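Local coordinates for protein agrobacterium tumefaciens DPS (Agrobacterium tumefaciens, PDB 1O9R) that protects DNA from oxidative damage without binding it, oxidising Fe(2+) with hydrogen peroxide and storing the Fe(3+) as mineral inside a hollow dodecamer, at residues A[29-43]-A[52-66]. Sequence-based numbering, arbitrary orientation.
Sequences VIDLALVTKQAHWNL and HELLDTFRTQLDNHG
H40 and H52 lie face against face where segments 29-42 and 52-66, on helices 12-42 and 48-75 of the ferritin-like bundle, pack antiparallel with their axes at 165°. The imidazoles form an offset stack with centroids 3.6 Å apart and planes only 9° off parallel. Two reciprocal hydrogen bonds pin the pair: H40 ND1 gives its proton to H52 O at 2.7 Å, within the H40 ring plane, and H52 ND1 gives its own to H40 O at 2.8 Å, from above the carbonyl plane. On the opposite face of the H40 ring lies the D56 carboxylate, OD2 to CE1 3.0 Å; the same OD2 takes a salt bridge from K37 NZ at 2.6 Å. That ammonium also pairs with D67 of a neighbouring subunit.

R59 fills the middle as a knob among A33, L34, T36 and K37. Its chain bends at chi2 (64°), laying CD against A33 CB and bringing NH2 to A33 O at 3.0 Å, while NE bridges to D63 OD2 one turn along its own helix. L62, the next knob, sits among V29, L32, A33 and T36, and its CD1 reaches L32 CG at 3.9 Å. In turn T36 pushes CG2 among L55, F58, R59 and L62; its OG1 bonds L32 O and Y114 of helix 103-130. G66 CA packs against V29 CG1.

With both ND1 atoms committed to carbonyls, the rotation of each ring is fixed. H40 binds iron at the ferroxidase centre between twofold-related subunits; since H52 O takes up ND1, NE2 is the likelier nitrogen to face the metal. The H52 bonds and stack thus orient an iron ligand, while the D56 carboxylate over its other face may polarise the ring.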
loop_
_atom_site.group_PDB
_atom_site.type_symbol
_atom_site.label_atom_id
_atom_site.label_comp_id
_atom_site.label_asym_id
_atom_site.label_seq_id
_atom_site.Cartn_x
_atom_site.Cartn_y
_atom_site.Cartn_z
ATOM N N VAL A 29 7.935 5.480 31.834
ATOM C CA VAL A 29 7.250 5.188 30.550
ATOM C C VAL A 29 7.484 3.726 30.203
ATOM O O VAL A 29 6.523 3.049 29.760
ATOM C CB VAL A 29 7.882 6.089 29.459
ATOM C CG1 VAL A 29 7.488 5.607 28.043
ATOM C CG2 VAL A 29 7.454 7.567 29.634
ATOM N N ILE A 30 8.686 3.174 30.401
ATOM C CA ILE A 30 8.863 1.739 30.162
ATOM C C ILE A 30 7.983 0.918 31.092
ATOM O O ILE A 30 7.346 -0.086 30.692
ATOM C CB ILE A 30 10.327 1.323 30.304
ATOM C CG1 ILE A 30 11.176 1.987 29.194
ATOM C CG2 ILE A 30 10.529 -0.193 30.287
ATOM C CD1 ILE A 30 12.696 1.933 29.394
ATOM N N ASP A 31 7.954 1.264 32.402
ATOM C CA ASP A 31 7.078 0.495 33.331
ATOM C C ASP A 31 5.654 0.578 32.840
ATOM O O ASP A 31 4.934 -0.433 32.806
ATOM C CB ASP A 31 7.322 1.106 34.727
ATOM C CG ASP A 31 6.576 0.397 35.839
ATOM O OD1 ASP A 31 5.784 -0.538 35.643
ATOM O OD2 ASP A 31 6.763 0.748 37.017
ATOM N N LEU A 32 5.181 1.778 32.438
ATOM C CA LEU A 32 3.809 1.881 31.955
ATOM C C LEU A 32 3.578 1.031 30.706
ATOM O O LEU A 32 2.481 0.494 30.572
ATOM C CB LEU A 32 3.477 3.379 31.670
ATOM C CG LEU A 32 1.968 3.638 31.501
ATOM C CD1 LEU A 32 1.304 3.436 32.878
ATOM C CD2 LEU A 32 1.738 5.070 31.057
ATOM N N ALA A 33 4.609 0.923 29.851
ATOM C CA ALA A 33 4.430 0.055 28.669
ATOM C C ALA A 33 4.234 -1.381 29.138
ATOM O O ALA A 33 3.388 -2.102 28.567
ATOM C CB ALA A 33 5.671 0.173 27.783
ATOM N N LEU A 34 4.987 -1.857 30.150
ATOM C CA LEU A 34 4.804 -3.238 30.635
ATOM C C LEU A 34 3.451 -3.379 31.303
ATOM O O LEU A 34 2.789 -4.425 31.097
ATOM C CB LEU A 34 5.906 -3.575 31.670
ATOM C CG LEU A 34 7.325 -3.546 31.086
ATOM C CD1 LEU A 34 8.341 -3.860 32.205
ATOM C CD2 LEU A 34 7.505 -4.524 29.931
ATOM N N VAL A 35 3.017 -2.375 32.058
ATOM C CA VAL A 35 1.712 -2.402 32.697
ATOM C C VAL A 35 0.595 -2.559 31.687
ATOM O O VAL A 35 -0.410 -3.254 31.891
ATOM C CB VAL A 35 1.561 -1.043 33.466
ATOM C CG1 VAL A 35 0.144 -0.700 33.676
ATOM C CG2 VAL A 35 2.320 -1.162 34.810
ATOM N N THR A 36 0.710 -1.822 30.562
ATOM C CA THR A 36 -0.325 -1.814 29.548
ATOM C C THR A 36 -0.573 -3.211 28.979
ATOM O O THR A 36 -1.748 -3.588 28.843
ATOM C CB THR A 36 0.095 -0.812 28.458
ATOM O OG1 THR A 36 0.175 0.514 29.074
ATOM C CG2 THR A 36 -0.905 -0.698 27.343
ATOM N N LYS A 37 0.516 -3.926 28.687
ATOM C CA LYS A 37 0.361 -5.286 28.182
ATOM C C LYS A 37 -0.104 -6.236 29.301
ATOM O O LYS A 37 -0.944 -7.098 29.056
ATOM C CB LYS A 37 1.658 -5.788 27.559
ATOM C CG LYS A 37 1.899 -5.264 26.132
ATOM C CD LYS A 37 0.998 -6.054 25.143
ATOM C CE LYS A 37 1.329 -5.588 23.710
ATOM N NZ LYS A 37 0.511 -6.487 22.799
ATOM N N GLN A 38 0.368 -6.039 30.549
ATOM C CA GLN A 38 -0.074 -6.880 31.676
ATOM C C GLN A 38 -1.584 -6.822 31.777
ATOM O O GLN A 38 -2.284 -7.850 31.939
ATOM C CB GLN A 38 0.645 -6.365 32.943
ATOM C CG GLN A 38 0.093 -7.106 34.204
ATOM C CD GLN A 38 0.518 -8.541 34.217
ATOM O OE1 GLN A 38 -0.182 -9.365 34.896
ATOM N NE2 GLN A 38 1.529 -8.964 33.578
ATOM N N ALA A 39 -2.181 -5.622 31.691
ATOM C CA ALA A 39 -3.634 -5.482 31.783
ATOM C C ALA A 39 -4.287 -6.049 30.559
ATOM O O ALA A 39 -5.241 -6.853 30.653
ATOM C CB ALA A 39 -3.951 -3.983 31.886
ATOM N N HIS A 40 -3.770 -5.763 29.370
ATOM C CA HIS A 40 -4.335 -6.241 28.122
ATOM C C HIS A 40 -4.499 -7.749 28.075
ATOM O O HIS A 40 -5.575 -8.254 27.606
ATOM C CB HIS A 40 -3.423 -5.733 27.018
ATOM C CG HIS A 40 -3.305 -6.489 25.747
ATOM N ND1 HIS A 40 -4.021 -6.139 24.591
ATOM C CD2 HIS A 40 -2.509 -7.535 25.388
ATOM C CE1 HIS A 40 -3.629 -6.906 23.573
ATOM N NE2 HIS A 40 -2.745 -7.772 24.072
ATOM N N TRP A 41 -3.517 -8.517 28.558
ATOM C CA TRP A 41 -3.660 -9.981 28.471
ATOM C C TRP A 41 -4.723 -10.531 29.405
ATOM O O TRP A 41 -5.350 -11.554 29.117
ATOM C CB TRP A 41 -2.334 -10.664 28.865
ATOM C CG TRP A 41 -1.209 -10.411 27.925
ATOM C CD1 TRP A 41 -1.267 -10.474 26.561
ATOM C CD2 TRP A 41 0.129 -10.036 28.230
ATOM N NE1 TRP A 41 -0.039 -10.164 26.010
ATOM C CE2 TRP A 41 0.836 -9.876 27.022
ATOM C CE3 TRP A 41 0.779 -9.829 29.453
ATOM C CZ2 TRP A 41 2.204 -9.537 27.004
ATOM C CZ3 TRP A 41 2.139 -9.478 29.408
ATOM C CH2 TRP A 41 2.801 -9.328 28.174
ATOM N N ASN A 42 -4.885 -9.884 30.565
ATOM C CA ASN A 42 -5.659 -10.445 31.671
ATOM C C ASN A 42 -7.017 -9.853 31.893
ATOM O O ASN A 42 -7.721 -10.140 32.901
ATOM C CB ASN A 42 -4.825 -10.345 32.976
ATOM C CG ASN A 42 -3.574 -11.209 32.913
ATOM O OD1 ASN A 42 -3.705 -12.453 32.782
ATOM N ND2 ASN A 42 -2.359 -10.653 32.943
ATOM N N LEU A 43 -7.518 -9.037 30.978
ATOM C CA LEU A 43 -8.839 -8.443 31.035
ATOM C C LEU A 43 -9.906 -9.487 30.886
ATOM O O LEU A 43 -9.808 -10.351 29.999
ATOM C CB LEU A 43 -9.112 -7.543 29.758
ATOM C CG LEU A 43 -8.158 -6.389 29.577
ATOM C CD1 LEU A 43 -8.513 -5.622 28.274
ATOM C CD2 LEU A 43 -8.152 -5.387 30.729
ATOM N N HIS A 52 -9.061 -4.480 25.012
ATOM C CA HIS A 52 -7.845 -5.241 24.736
ATOM C C HIS A 52 -7.132 -4.630 23.541
ATOM O O HIS A 52 -5.913 -4.437 23.582
ATOM C CB HIS A 52 -8.322 -6.666 24.428
ATOM C CG HIS A 52 -7.248 -7.655 24.056
ATOM N ND1 HIS A 52 -6.464 -8.294 24.991
ATOM C CD2 HIS A 52 -6.910 -8.177 22.862
ATOM C CE1 HIS A 52 -5.675 -9.174 24.362
ATOM N NE2 HIS A 52 -5.873 -9.112 23.073
ATOM N N GLU A 53 -7.893 -4.339 22.484
ATOM C CA GLU A 53 -7.235 -3.741 21.311
ATOM C C GLU A 53 -6.724 -2.326 21.545
ATOM O O GLU A 53 -5.671 -1.932 21.057
ATOM C CB GLU A 53 -8.195 -3.814 20.104
ATOM C CG GLU A 53 -8.373 -5.323 19.701
ATOM C CD GLU A 53 -9.198 -5.464 18.444
ATOM O OE1 GLU A 53 -9.910 -4.549 18.052
ATOM O OE2 GLU A 53 -9.191 -6.579 17.842
ATOM N N LEU A 54 -7.477 -1.535 22.279
ATOM C CA LEU A 54 -7.036 -0.126 22.519
ATOM C C LEU A 54 -5.730 -0.122 23.251
ATOM O O LEU A 54 -4.805 0.641 22.977
ATOM C CB LEU A 54 -8.138 0.560 23.284
ATOM C CG LEU A 54 -7.829 2.005 23.738
ATOM C CD1 LEU A 54 -7.617 2.919 22.544
ATOM C CD2 LEU A 54 -8.891 2.539 24.692
ATOM N N LEU A 55 -5.568 -0.987 24.245
ATOM C CA LEU A 55 -4.333 -1.045 25.024
ATOM C C LEU A 55 -3.156 -1.381 24.115
ATOM O O LEU A 55 -2.026 -0.945 24.426
ATOM C CB LEU A 55 -4.436 -2.047 26.176
ATOM C CG LEU A 55 -5.476 -1.613 27.218
ATOM C CD1 LEU A 55 -5.616 -2.705 28.298
ATOM C CD2 LEU A 55 -5.035 -0.293 27.878
ATOM N N ASP A 56 -3.313 -2.129 23.010
ATOM C CA ASP A 56 -2.143 -2.326 22.138
ATOM C C ASP A 56 -1.763 -1.046 21.407
ATOM O O ASP A 56 -0.571 -0.778 21.194
ATOM C CB ASP A 56 -2.553 -3.425 21.140
ATOM C CG ASP A 56 -2.208 -4.811 21.586
ATOM O OD1 ASP A 56 -2.632 -5.748 20.821
ATOM O OD2 ASP A 56 -1.574 -4.970 22.634
ATOM N N THR A 57 -2.762 -0.213 21.041
ATOM C CA THR A 57 -2.421 1.073 20.415
ATOM C C THR A 57 -1.647 1.927 21.431
ATOM O O THR A 57 -0.657 2.592 21.064
ATOM C CB THR A 57 -3.683 1.834 19.987
ATOM O OG1 THR A 57 -4.365 0.997 19.015
ATOM C CG2 THR A 57 -3.331 3.200 19.425
ATOM N N PHE A 58 -2.031 1.917 22.716
ATOM C CA PHE A 58 -1.308 2.713 23.701
ATOM C C PHE A 58 0.088 2.170 23.860
ATOM O O PHE A 58 1.048 2.965 24.009
ATOM C CB PHE A 58 -2.022 2.586 25.055
ATOM C CG PHE A 58 -3.340 3.305 25.139
ATOM C CD1 PHE A 58 -3.992 3.178 26.372
ATOM C CD2 PHE A 58 -3.857 4.088 24.111
ATOM C CE1 PHE A 58 -5.231 3.805 26.511
ATOM C CE2 PHE A 58 -5.072 4.725 24.323
ATOM C CZ PHE A 58 -5.735 4.572 25.509
ATOM N N ARG A 59 0.303 0.853 23.817
ATOM C CA ARG A 59 1.628 0.291 23.961
ATOM C C ARG A 59 2.554 0.769 22.839
ATOM O O ARG A 59 3.682 1.194 23.103
ATOM C CB ARG A 59 1.612 -1.224 24.117
ATOM C CG ARG A 59 3.018 -1.833 24.062
ATOM C CD ARG A 59 3.924 -1.376 25.253
ATOM N NE ARG A 59 5.193 -2.063 25.051
ATOM C CZ ARG A 59 5.557 -3.237 25.599
ATOM N NH1 ARG A 59 6.677 -3.866 25.139
ATOM N NH2 ARG A 59 4.873 -3.775 26.590
ATOM N N THR A 60 2.025 0.785 21.616
ATOM C CA THR A 60 2.845 1.261 20.463
ATOM C C THR A 60 3.221 2.715 20.721
ATOM O O THR A 60 4.377 3.101 20.477
ATOM C CB THR A 60 1.962 1.195 19.181
ATOM O OG1 THR A 60 1.797 -0.230 18.964
ATOM C CG2 THR A 60 2.796 1.774 18.021
ATOM N N GLN A 61 2.293 3.556 21.202
ATOM C CA GLN A 61 2.687 4.952 21.424
ATOM C C GLN A 61 3.706 5.134 22.521
ATOM O O GLN A 61 4.619 5.943 22.422
ATOM C CB GLN A 61 1.417 5.760 21.784
ATOM C CG GLN A 61 0.424 5.799 20.645
ATOM C CD GLN A 61 -0.896 6.441 21.025
ATOM O OE1 GLN A 61 -1.128 6.937 22.122
ATOM N NE2 GLN A 61 -1.833 6.403 20.075
ATOM N N LEU A 62 3.594 4.340 23.612
ATOM C CA LEU A 62 4.561 4.421 24.707
ATOM C C LEU A 62 5.909 3.928 24.209
ATOM O O LEU A 62 6.968 4.452 24.595
ATOM C CB LEU A 62 4.083 3.528 25.881
ATOM C CG LEU A 62 2.869 4.077 26.634
ATOM C CD1 LEU A 62 2.342 3.058 27.658
ATOM C CD2 LEU A 62 3.197 5.412 27.336
ATOM N N ASP A 63 5.926 2.920 23.329
ATOM C CA ASP A 63 7.219 2.507 22.772
ATOM C C ASP A 63 7.842 3.647 21.991
ATOM O O ASP A 63 9.097 3.853 22.103
ATOM C CB ASP A 63 7.003 1.334 21.791
ATOM C CG ASP A 63 6.581 0.037 22.442
ATOM O OD1 ASP A 63 6.093 -0.819 21.634
ATOM O OD2 ASP A 63 6.751 -0.117 23.664
ATOM N N ASN A 64 7.074 4.361 21.215
ATOM C CA ASN A 64 7.639 5.408 20.369
ATOM C C ASN A 64 8.084 6.610 21.211
ATOM O O ASN A 64 9.213 7.094 20.993
ATOM C CB ASN A 64 6.561 5.822 19.347
ATOM C CG ASN A 64 6.413 4.751 18.244
ATOM O OD1 ASN A 64 7.274 3.880 18.045
ATOM N ND2 ASN A 64 5.256 4.874 17.628
ATOM N N HIS A 65 7.284 7.002 22.222
ATOM C CA HIS A 65 7.765 8.100 23.074
ATOM C C HIS A 65 8.974 7.705 23.907
ATOM O O HIS A 65 9.850 8.536 24.123
ATOM C CB HIS A 65 6.614 8.651 23.931
ATOM C CG HIS A 65 5.621 9.346 23.057
ATOM N ND1 HIS A 65 5.943 10.440 22.306
ATOM C CD2 HIS A 65 4.316 9.107 22.823
ATOM C CE1 HIS A 65 4.866 10.814 21.627
ATOM N NE2 HIS A 65 3.847 10.017 21.913
ATOM N N GLY A 66 8.959 6.486 24.450
ATOM C CA GLY A 66 10.113 6.057 25.244
ATOM C C GLY A 66 11.366 6.017 24.383
ATOM O O GLY A 66 12.459 6.461 24.784
#